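Local coordinates for protein trehalose-6-phosphate phosphatase (Candida albicans, PDB 5DXF) that bears the name of a phosphatase, while its N-terminal portion modelled here is a glycosyltransferase family 20 domain of the GT-B class, at residues R149-N154 against R239-R244; K305-A310 against Q448-S453; I471-W476 against A482-D487. All coordinates share one frame; numbering follows the deposited sequence.

Contact 1: R149-N154 against R239-R244; sequences RKYAEN and RCLSKR
Y151 and L241 mark the closest backbone approach, and even there their CA atoms lie 11.1 Å apart, so the two segments meet through side chains alone. Residues 149-154 are a piece of helix 147-160, with a wider pi-type turn at 152-154. Residues 239-244 form the link between helices 235-238 and 244-251; L241 to R244 make a type I beta turn, closed by a weak bond from R244 N to L241 O, and K243 sits at the N-cap of the second helix. Y151 reaches across most of the gap. With CG anti to the backbone N (chi1 -174°), its ring extends from the helix toward the turn and places the hydroxyl 4.1 Å from L241 CD2. The leucine's CB does not point straight at the helix, and its CD2 branch makes the approach, the two side chains crossing at a slant. This is packing within the N-terminal half of a GT-B fold, the half built round the large mixed sheet, and it sets helix 147-160, which follows strand 136-138 in the chain, against a turn between two helices. L241 also packs on V155, L156 and V159 of helix 147-160, and L247 touches both Y151 and L241. K243 CB also comes within 4.3 Å of Y151 OH, and the lysine chain then leads away to a cation-pi contact with W177, while Y151 itself meets Y180 edge-to-face. Within the loop, the extended R244 side chain brings NH1 to R239 O in a weak hydrogen bond, bent to 127° at the hydrogen.

Contact 2: K305-A310 against Q448-S453; sequences KIEHDA and QKYNNS
E307 and K449 form a salt bridge at the surface of the C-terminal half of the GT-B fold, joining helix 303-311 to the loop between helix 439-447 and strand 455-458. K449 NZ donates to E307 OE1; the modelled 2.3 Å is very short and, at this resolution, doubtful as a length, so the pair is read simply as a salt bridge. The two side chains meet at about a right angle. E307 is extended from CB outward, its CG lying opposite the backbone N (chi1 -171°), whereas the lysine bends at chi3 to bring its ammonium round, with CD and CE of the lysine also close to E307 OE1. Y450 lies alongside K449: the lysine CG sits over the centre of the tyrosine ring, 3.5 Å above its plane, and K449 NZ also makes a weak bond of 3.4 Å to Y450 OH. Further out, Y504 OH of helix 493-509 is hydrogen-bonded both to E307 OE2 and to K449 NZ, which ties each end of the ion pair to a third element and should help fix its orientation. The Y450 ring packs edge-to-face with F311, while I306 and E307 rest on I446 of helix 439-447. Within the loop, N452 N bonds to Q448 O, and Q448 OE1 accepts S453 N at 3.1 Å, the donor standing 38° out of the carbonyl plane.

Contact 3: I471-W476 against A482-D487; sequences IMVNPW and AKTIND
V473 and T484 bring their CA atoms to 7.3 Å where strand 471-473, which runs parallel to strand 455-458, is covered by helix 478-489, which follows it after a short connection. T484 is the residue that meets the strand, and its two branches part toward two neighbours. The methyl CG2 touches I471 CG2 at 3.6 Å; in both residues this branch is anti to the backbone N, and the side chains slide past each other in opposite directions. The hydroxyl branch turns toward V473, with OG1 beside the threonine's own backbone N (chi1 -52°) and 3.5 Å from V473 CG2, the nearest of the valine's atoms. I471 and V473 alternate with M472, whose CB points away from the helix, so a single face of the strand makes this contact. The strand and helix form a beta-alpha unit in the Rossmann-like C-terminal half of the GT-B fold. V473 is bound through its backbone to L457 and E459 at the adjoining strand, while I456 of that strand extends the apolar patch to T484, V473 and I485. T484 OG1 is hydrogen-bonded to G480 O one turn back in the helix. No hydrogen bond joins the two segments: with its hydroxyl engaged by the helix's own backbone, T484 offers the strand a methyl group and the flank of that hydroxyl, and the contact rests on van der Waals packing.

How the contacts relate
Followed from the N terminus, the three contacts come in series: each closes before the next opens, and none nests or crosses. Contact 1 closes a loop of 84 intervening residues in the half of the fold that holds the large mixed sheet. After that sheet's last strand, 290-296, contact 2 opens at helix 303-311 and, 137 residues on, the loop before strand 455-458 returns to it. Contact 3 is local, with five residues between its strand and helix. Contacts 2 and 3 are neighbours, about 8 Å apart at their nearest atoms, whereas the centres of contacts 1 and 2 are 40 Å apart, on opposite sides of the chain's centre.

Contact 1: R149-N154 against R239-R244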
# COMPACT_ATOMS: atom_id res chain seq x y z
N ARG A 149 -8.56 -2.96 -15.58
CA ARG A 149 -7.30 -2.80 -14.88
C ARG A 149 -6.15 -2.40 -15.79
O ARG A 149 -5.06 -2.14 -15.33
CB ARG A 149 -6.95 -4.09 -14.16
CG ARG A 149 -7.70 -4.31 -12.86
CD ARG A 149 -6.87 -5.17 -11.92
NE ARG A 149 -7.40 -5.19 -10.57
CZ ARG A 149 -8.68 -5.37 -10.28
NH1 ARG A 149 -9.55 -5.53 -11.25
NH2 ARG A 149 -9.07 -5.38 -9.02
N LYS A 150 -6.38 -2.38 -17.10
CA LYS A 150 -5.28 -2.28 -18.05
C LYS A 150 -4.66 -0.90 -18.18
O LYS A 150 -3.44 -0.78 -18.16
CB LYS A 150 -5.72 -2.78 -19.43
CG LYS A 150 -5.84 -4.29 -19.50
CD LYS A 150 -5.42 -4.85 -20.85
CE LYS A 150 -5.81 -6.32 -20.97
NZ LYS A 150 -5.46 -7.09 -19.74
N TYR A 151 -5.44 0.15 -18.33
CA TYR A 151 -4.83 1.47 -18.37
C TYR A 151 -4.17 1.83 -17.05
O TYR A 151 -3.10 2.41 -17.01
CB TYR A 151 -5.82 2.56 -18.77
CG TYR A 151 -5.12 3.88 -18.94
CD1 TYR A 151 -4.37 4.13 -20.06
CD2 TYR A 151 -5.17 4.84 -17.96
CE1 TYR A 151 -3.70 5.32 -20.22
CE2 TYR A 151 -4.51 6.04 -18.11
CZ TYR A 151 -3.78 6.27 -19.25
OH TYR A 151 -3.12 7.46 -19.41
N ALA A 152 -4.85 1.50 -15.96
CA ALA A 152 -4.34 1.79 -14.64
C ALA A 152 -3.07 1.03 -14.34
O ALA A 152 -2.15 1.57 -13.75
CB ALA A 152 -5.39 1.47 -13.60
N GLU A 153 -3.03 -0.24 -14.72
CA GLU A 153 -1.86 -1.06 -14.44
C GLU A 153 -0.74 -1.05 -15.46
O GLU A 153 0.41 -1.20 -15.10
CB GLU A 153 -2.30 -2.48 -14.13
CG GLU A 153 -3.36 -2.55 -13.06
CD GLU A 153 -2.88 -2.08 -11.70
OE1 GLU A 153 -1.68 -2.09 -11.45
OE2 GLU A 153 -3.73 -1.69 -10.89
N ASN A 154 -1.07 -0.89 -16.73
CA ASN A 154 -0.06 -0.93 -17.79
C ASN A 154 0.53 0.43 -18.11
O ASN A 154 1.65 0.52 -18.62
CB ASN A 154 -0.63 -1.55 -19.06
CG ASN A 154 -1.04 -3.00 -18.88
OD1 ASN A 154 -0.54 -3.69 -17.99
ND2 ASN A 154 -1.95 -3.46 -19.73
N ARG A 239 5.07 13.67 -17.98
CA ARG A 239 4.88 14.26 -19.29
C ARG A 239 4.65 13.21 -20.37
O ARG A 239 4.06 13.48 -21.40
CB ARG A 239 6.07 15.15 -19.65
CG ARG A 239 6.09 16.47 -18.91
CD ARG A 239 6.49 17.63 -19.79
NE ARG A 239 7.85 17.49 -20.30
CZ ARG A 239 8.94 17.65 -19.57
NH1 ARG A 239 8.84 17.96 -18.29
NH2 ARG A 239 10.13 17.49 -20.12
N CYS A 240 5.14 12.01 -20.12
CA CYS A 240 5.05 10.93 -21.07
C CYS A 240 3.62 10.58 -21.39
O CYS A 240 3.31 10.16 -22.49
CB CYS A 240 5.76 9.70 -20.53
SG CYS A 240 7.49 10.01 -20.15
N LEU A 241 2.75 10.78 -20.43
CA LEU A 241 1.37 10.42 -20.62
C LEU A 241 0.70 11.29 -21.66
O LEU A 241 0.78 12.50 -21.63
CB LEU A 241 0.62 10.51 -19.30
CG LEU A 241 1.10 9.59 -18.18
CD1 LEU A 241 0.41 9.96 -16.88
CD2 LEU A 241 0.80 8.16 -18.54
N SER A 242 0.02 10.64 -22.57
CA SER A 242 -0.73 11.28 -23.62
C SER A 242 -1.88 12.10 -23.07
O SER A 242 -2.21 13.16 -23.60
CB SER A 242 -1.22 10.23 -24.60
OG SER A 242 -0.27 9.18 -24.65
N LYS A 243 -2.51 11.59 -22.03
CA LYS A 243 -3.66 12.23 -21.41
C LYS A 243 -3.29 13.08 -20.21
O LYS A 243 -4.14 13.50 -19.45
CB LYS A 243 -4.68 11.17 -21.03
CG LYS A 243 -5.07 10.27 -22.18
CD LYS A 243 -5.98 10.97 -23.16
CE LYS A 243 -6.14 10.16 -24.42
NZ LYS A 243 -6.69 10.99 -25.52
N ARG A 244 -2.00 13.31 -20.03
CA ARG A 244 -1.46 13.98 -18.85
C ARG A 244 -2.31 15.16 -18.35
O ARG A 244 -2.57 15.29 -17.15
CB ARG A 244 -0.04 14.47 -19.15
CG ARG A 244 0.06 15.35 -20.39
CD ARG A 244 1.49 15.59 -20.84
NE ARG A 244 1.55 16.36 -22.08
CZ ARG A 244 2.65 16.58 -22.79
NH1 ARG A 244 3.81 16.08 -22.39
NH2 ARG A 244 2.59 17.29 -23.91

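Contact 2: K305-A310 against Q448-S453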
# COMPACT_ATOMS: atom_id res chain seq x y z
N LYS A 305 -5.86 -3.33 16.67
CA LYS A 305 -6.31 -4.62 16.19
C LYS A 305 -5.14 -5.54 15.85
O LYS A 305 -5.17 -6.72 16.16
CB LYS A 305 -7.23 -4.48 14.97
CG LYS A 305 -7.76 -5.81 14.47
CD LYS A 305 -9.10 -5.67 13.77
CE LYS A 305 -9.77 -7.02 13.65
NZ LYS A 305 -9.83 -7.67 14.98
N ILE A 306 -4.11 -4.98 15.22
CA ILE A 306 -2.93 -5.76 14.88
C ILE A 306 -2.20 -6.23 16.13
O ILE A 306 -1.78 -7.38 16.21
CB ILE A 306 -1.96 -4.94 13.99
CG1 ILE A 306 -2.55 -4.79 12.59
CG2 ILE A 306 -0.59 -5.60 13.92
CD1 ILE A 306 -2.02 -3.60 11.84
N GLU A 307 -2.06 -5.35 17.11
CA GLU A 307 -1.45 -5.73 18.38
C GLU A 307 -2.28 -6.81 19.07
O GLU A 307 -1.74 -7.84 19.52
CB GLU A 307 -1.28 -4.51 19.29
CG GLU A 307 -0.47 -4.78 20.53
CD GLU A 307 0.05 -3.51 21.16
OE1 GLU A 307 0.53 -3.56 22.32
OE2 GLU A 307 0.01 -2.45 20.49
N HIS A 308 -3.59 -6.64 19.08
CA HIS A 308 -4.44 -7.62 19.72
C HIS A 308 -4.35 -9.01 19.10
O HIS A 308 -4.18 -10.00 19.80
CB HIS A 308 -5.89 -7.13 19.62
CG HIS A 308 -6.90 -8.14 20.04
ND1 HIS A 308 -7.77 -8.73 19.16
CD2 HIS A 308 -7.17 -8.67 21.26
CE1 HIS A 308 -8.54 -9.58 19.81
NE2 HIS A 308 -8.20 -9.56 21.08
N ASP A 309 -4.43 -9.07 17.78
CA ASP A 309 -4.33 -10.31 17.04
C ASP A 309 -2.97 -10.93 17.19
O ASP A 309 -2.83 -12.12 17.32
CB ASP A 309 -4.67 -10.10 15.58
CG ASP A 309 -6.08 -9.61 15.38
OD1 ASP A 309 -6.74 -9.28 16.37
OD2 ASP A 309 -6.54 -9.54 14.23
N ALA A 310 -1.95 -10.10 17.19
CA ALA A 310 -0.60 -10.59 17.34
C ALA A 310 -0.43 -11.27 18.67
O ALA A 310 0.25 -12.27 18.78
CB ALA A 310 0.38 -9.44 17.22
N GLN A 448 7.03 -6.65 17.25
CA GLN A 448 8.32 -6.81 17.92
C GLN A 448 8.46 -6.03 19.22
O GLN A 448 9.56 -5.92 19.75
CB GLN A 448 9.46 -6.42 16.98
CG GLN A 448 9.68 -7.39 15.85
CD GLN A 448 9.99 -8.79 16.34
OE1 GLN A 448 10.62 -8.97 17.38
NE2 GLN A 448 9.54 -9.79 15.59
N LYS A 449 7.36 -5.48 19.74
CA LYS A 449 7.45 -4.63 20.92
C LYS A 449 8.01 -5.38 22.13
O LYS A 449 8.74 -4.81 22.94
CB LYS A 449 6.09 -4.01 21.27
CG LYS A 449 5.22 -4.83 22.21
CD LYS A 449 3.82 -4.25 22.35
CE LYS A 449 3.65 -3.41 23.61
NZ LYS A 449 2.21 -3.06 23.87
N TYR A 450 7.69 -6.66 22.25
CA TYR A 450 8.18 -7.44 23.38
C TYR A 450 9.48 -8.14 23.03
O TYR A 450 10.35 -8.32 23.88
CB TYR A 450 7.13 -8.45 23.84
CG TYR A 450 5.80 -7.83 24.23
CD1 TYR A 450 4.62 -8.24 23.64
CD2 TYR A 450 5.74 -6.84 25.20
CE1 TYR A 450 3.40 -7.68 24.00
CE2 TYR A 450 4.53 -6.27 25.57
CZ TYR A 450 3.37 -6.69 24.97
OH TYR A 450 2.17 -6.13 25.33
N ASN A 451 9.63 -8.51 21.77
CA ASN A 451 10.79 -9.26 21.33
C ASN A 451 11.95 -8.39 20.87
O ASN A 451 13.12 -8.78 20.98
CB ASN A 451 10.37 -10.23 20.20
CG ASN A 451 11.45 -11.23 19.88
OD1 ASN A 451 11.62 -11.64 18.73
ND2 ASN A 451 12.19 -11.64 20.90
N ASN A 452 11.63 -7.20 20.36
CA ASN A 452 12.62 -6.18 19.99
C ASN A 452 13.59 -6.57 18.87
O ASN A 452 14.77 -6.25 18.94
CB ASN A 452 13.45 -5.76 21.22
CG ASN A 452 12.59 -5.26 22.36
OD1 ASN A 452 11.91 -4.24 22.24
ND2 ASN A 452 12.64 -5.97 23.48
N SER A 453 13.09 -7.24 17.84
CA SER A 453 13.94 -7.57 16.70
C SER A 453 14.07 -6.36 15.75
O SER A 453 13.11 -5.62 15.54
CB SER A 453 13.39 -8.78 15.94
OG SER A 453 13.64 -9.97 16.67

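Contact 3: I471-W476 against A482-D487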
# COMPACT_ATOMS: atom_id res chain seq x y z
N ILE A 471 17.06 1.68 11.21
CA ILE A 471 18.26 1.41 10.43
C ILE A 471 17.93 1.55 8.95
O ILE A 471 16.89 1.08 8.50
CB ILE A 471 18.82 0.01 10.73
CG1 ILE A 471 19.02 -0.17 12.24
CG2 ILE A 471 20.14 -0.21 10.00
CD1 ILE A 471 19.55 -1.54 12.63
N MET A 472 18.81 2.17 8.19
CA MET A 472 18.51 2.50 6.82
C MET A 472 19.52 1.93 5.86
O MET A 472 20.68 1.75 6.21
CB MET A 472 18.46 4.01 6.65
CG MET A 472 17.41 4.66 7.51
SD MET A 472 15.83 4.67 6.68
CE MET A 472 14.93 5.82 7.70
N VAL A 473 19.07 1.62 4.66
CA VAL A 473 19.95 1.04 3.66
C VAL A 473 19.66 1.57 2.26
O VAL A 473 18.59 2.07 1.99
CB VAL A 473 19.90 -0.50 3.72
CG1 VAL A 473 18.79 -1.07 2.86
CG2 VAL A 473 21.25 -1.10 3.41
N ASN A 474 20.64 1.45 1.38
CA ASN A 474 20.40 1.60 -0.03
C ASN A 474 20.27 0.20 -0.62
O ASN A 474 21.23 -0.54 -0.69
CB ASN A 474 21.56 2.36 -0.68
CG ASN A 474 21.39 2.54 -2.17
OD1 ASN A 474 20.28 2.63 -2.68
ND2 ASN A 474 22.49 2.60 -2.87
N PRO A 475 19.07 -0.14 -1.06
CA PRO A 475 18.78 -1.50 -1.54
C PRO A 475 19.59 -1.86 -2.78
O PRO A 475 19.90 -3.03 -2.99
CB PRO A 475 17.28 -1.45 -1.86
CG PRO A 475 16.98 -0.00 -2.07
CD PRO A 475 17.88 0.73 -1.12
N TRP A 476 19.94 -0.86 -3.59
CA TRP A 476 20.76 -1.08 -4.77
C TRP A 476 22.18 -1.46 -4.38
O TRP A 476 22.86 -2.19 -5.10
CB TRP A 476 20.77 0.16 -5.66
CG TRP A 476 19.41 0.59 -6.10
CD1 TRP A 476 18.65 1.60 -5.57
CD2 TRP A 476 18.62 0.01 -7.15
NE1 TRP A 476 17.45 1.69 -6.23
CE2 TRP A 476 17.41 0.72 -7.21
CE3 TRP A 476 18.83 -1.04 -8.04
CZ2 TRP A 476 16.41 0.42 -8.13
CZ3 TRP A 476 17.84 -1.34 -8.96
CH2 TRP A 476 16.64 -0.61 -8.99
N ALA A 482 24.37 -6.21 2.91
CA ALA A 482 25.04 -7.30 3.62
C ALA A 482 25.65 -6.82 4.94
O ALA A 482 25.34 -7.38 6.01
CB ALA A 482 26.12 -7.90 2.73
N LYS A 483 26.50 -5.80 4.85
CA LYS A 483 27.12 -5.20 6.03
C LYS A 483 26.08 -4.81 7.08
O LYS A 483 26.26 -5.06 8.27
CB LYS A 483 27.94 -3.97 5.63
CG LYS A 483 29.25 -4.28 4.92
CD LYS A 483 29.78 -3.05 4.20
CE LYS A 483 31.30 -3.01 4.18
NZ LYS A 483 31.89 -4.21 3.54
N THR A 484 24.98 -4.22 6.61
CA THR A 484 23.91 -3.77 7.49
C THR A 484 23.22 -4.93 8.19
O THR A 484 22.91 -4.85 9.37
CB THR A 484 22.85 -2.96 6.72
OG1 THR A 484 23.49 -1.92 5.97
CG2 THR A 484 21.85 -2.34 7.68
N ILE A 485 22.99 -6.01 7.45
CA ILE A 485 22.37 -7.21 8.01
C ILE A 485 23.26 -7.79 9.11
O ILE A 485 22.78 -8.12 10.20
CB ILE A 485 22.11 -8.27 6.92
CG1 ILE A 485 20.94 -7.83 6.02
CG2 ILE A 485 21.81 -9.62 7.54
CD1 ILE A 485 20.83 -8.63 4.75
N ASN A 486 24.56 -7.90 8.82
CA ASN A 486 25.51 -8.35 9.84
C ASN A 486 25.48 -7.45 11.08
O ASN A 486 25.48 -7.95 12.21
CB ASN A 486 26.93 -8.41 9.27
CG ASN A 486 27.94 -8.88 10.30
OD1 ASN A 486 28.02 -10.06 10.61
ND2 ASN A 486 28.73 -7.94 10.82
N ASP A 487 25.45 -6.14 10.86
CA ASP A 487 25.41 -5.18 11.97
C ASP A 487 24.15 -5.32 12.82
O ASP A 487 24.21 -5.25 14.05
CB ASP A 487 25.50 -3.75 11.43
CG ASP A 487 26.91 -3.37 11.02
OD1 ASP A 487 27.79 -4.26 10.99
OD2 ASP A 487 27.13 -2.18 10.72